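Local coordinates for anti-sigma-factor antagonist (STAS) domain protein (Moorella thermoacetica, PDB 3ZXN) that is an RsbS-type STAS-domain protein that probably acts in the bacterial stressosome, a signalling assembly adapted here to control secondary messenger signalling, at residues I48-L53 and F78-I83. The protein carries 1 engineered substitution. Residues are numbered along the deposited sequence; the frame is centred on the assembly and turned at random.
Sequences IDISAL and FVLTGI
Asp49 and Thr81 face each other across two neighbouring parallel strands of the STAS-domain sheet. The Thr81 hydroxyl donates to Asp49 OD2 (OG1 to OD2 2.8 Å), arriving on the anti side of that oxygen, slightly out of the carboxylate plane; threonine is a beta-branched strand residue that also brings a donor. Asp49 CG stands anti to its backbone N (chi1 -177°), beside the carbonyl carbon, which places the carboxylate between Thr81 and Ser51. Its other oxygen, OD1, takes two bonds from Ser51: OG at 2.7 Å on the syn lone pair, and the backbone N from above the carboxylate plane, closing an Asx turn. Aspartate suits this place because its short side chain lets one oxygen meet the neighbouring strand and the other its own turn.

On the opposite face, toward helix 58-74, which links the strands in a beta-alpha-beta unit, apolar side chains suit the burial: Ile67 and Leu64 of the helix pack over Ile48 and Leu80. Ile48 CG1 lies in plane at the edge of the Phe78 ring, with Ile48 CD1 3.6 Å from Phe78 CE1; Leu80 CD1 nears Ile50 CG2.

Between the two faces, Ile48 N donates to Val79 O, Thr81 N to Ile48 O and Ile50 N to Thr81 O. At Gly82, with positive phi (74°), a CB would clash with Asp49 and Ser51; its O lies 3.2 Å from Ser51 CA in a CA-H...O contact.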
# COMPACT_ATOMS: atom_id res chain seq x y z
N ILE A 48 0.10 -1.79 -2.88
CA ILE A 48 0.19 -2.57 -1.66
C ILE A 48 -1.10 -3.35 -1.46
O ILE A 48 -2.18 -2.76 -1.42
CB ILE A 48 0.40 -1.70 -0.41
CG1 ILE A 48 1.74 -0.94 -0.50
CG2 ILE A 48 0.35 -2.58 0.83
CD1 ILE A 48 2.01 -0.02 0.75
N ASP A 49 -0.99 -4.67 -1.31
CA ASP A 49 -2.17 -5.52 -1.14
C ASP A 49 -2.28 -6.00 0.30
O ASP A 49 -1.31 -6.48 0.87
CB ASP A 49 -2.14 -6.73 -2.08
CG ASP A 49 -3.39 -7.59 -1.97
OD1 ASP A 49 -3.46 -8.42 -1.04
OD2 ASP A 49 -4.29 -7.43 -2.81
N ILE A 50 -3.48 -5.89 0.86
CA ILE A 50 -3.71 -6.33 2.23
C ILE A 50 -4.76 -7.43 2.38
O ILE A 50 -5.28 -7.63 3.48
CB ILE A 50 -4.10 -5.12 3.13
CG1 ILE A 50 -5.37 -4.43 2.59
CG2 ILE A 50 -2.95 -4.14 3.17
CD1 ILE A 50 -6.01 -3.39 3.56
N SER A 51 -5.03 -8.17 1.30
CA SER A 51 -6.08 -9.19 1.32
C SER A 51 -5.85 -10.28 2.38
O SER A 51 -6.80 -10.89 2.88
CB SER A 51 -6.25 -9.83 -0.06
OG SER A 51 -5.07 -10.47 -0.49
N ALA A 52 -4.59 -10.51 2.72
CA ALA A 52 -4.22 -11.54 3.70
C ALA A 52 -4.69 -11.25 5.14
O ALA A 52 -4.87 -12.18 5.93
CB ALA A 52 -2.72 -11.78 3.67
N LEU A 53 -4.90 -9.97 5.46
CA LEU A 53 -5.26 -9.56 6.83
C LEU A 53 -6.74 -9.78 7.16
O LEU A 53 -7.62 -9.15 6.58
CB LEU A 53 -4.90 -8.08 7.06
CG LEU A 53 -3.46 -7.69 6.71
CD1 LEU A 53 -3.22 -6.23 7.03
CD2 LEU A 53 -2.45 -8.56 7.44
N PHE A 78 -0.08 5.72 -5.90
CA PHE A 78 -0.21 4.68 -4.89
C PHE A 78 -1.60 4.08 -4.95
O PHE A 78 -2.58 4.81 -4.95
CB PHE A 78 0.03 5.31 -3.49
CG PHE A 78 -0.29 4.40 -2.34
CD1 PHE A 78 0.27 3.14 -2.25
CD2 PHE A 78 -1.13 4.82 -1.32
CE1 PHE A 78 -0.03 2.30 -1.17
CE2 PHE A 78 -1.41 3.99 -0.24
CZ PHE A 78 -0.86 2.73 -0.17
N VAL A 79 -1.69 2.75 -5.01
CA VAL A 79 -2.98 2.07 -4.95
C VAL A 79 -2.97 0.98 -3.87
O VAL A 79 -2.00 0.23 -3.73
CB VAL A 79 -3.41 1.51 -6.35
CG1 VAL A 79 -2.43 0.48 -6.85
CG2 VAL A 79 -4.84 0.94 -6.31
N LEU A 80 -4.04 0.94 -3.08
CA LEU A 80 -4.20 -0.04 -2.01
C LEU A 80 -5.22 -1.06 -2.51
O LEU A 80 -6.26 -0.67 -3.04
CB LEU A 80 -4.75 0.64 -0.75
CG LEU A 80 -4.89 -0.21 0.51
CD1 LEU A 80 -3.52 -0.66 1.03
CD2 LEU A 80 -5.68 0.53 1.60
N THR A 81 -4.90 -2.35 -2.36
CA THR A 81 -5.72 -3.41 -2.96
C THR A 81 -6.07 -4.52 -1.97
O THR A 81 -5.42 -4.68 -0.94
CB THR A 81 -5.02 -4.04 -4.23
OG1 THR A 81 -3.89 -4.82 -3.85
CG2 THR A 81 -4.58 -2.97 -5.23
N GLY A 82 -7.12 -5.28 -2.31
CA GLY A 82 -7.54 -6.43 -1.51
C GLY A 82 -8.25 -6.05 -0.22
O GLY A 82 -7.94 -6.58 0.84
N ILE A 83 -9.20 -5.12 -0.31
CA ILE A 83 -9.90 -4.57 0.85
C ILE A 83 -11.36 -5.06 0.93
O ILE A 83 -12.24 -4.55 0.22
CB ILE A 83 -9.95 -3.04 0.79
CG1 ILE A 83 -8.54 -2.46 0.60
CG2 ILE A 83 -10.62 -2.48 2.05
CD1 ILE A 83 -8.55 -0.99 0.23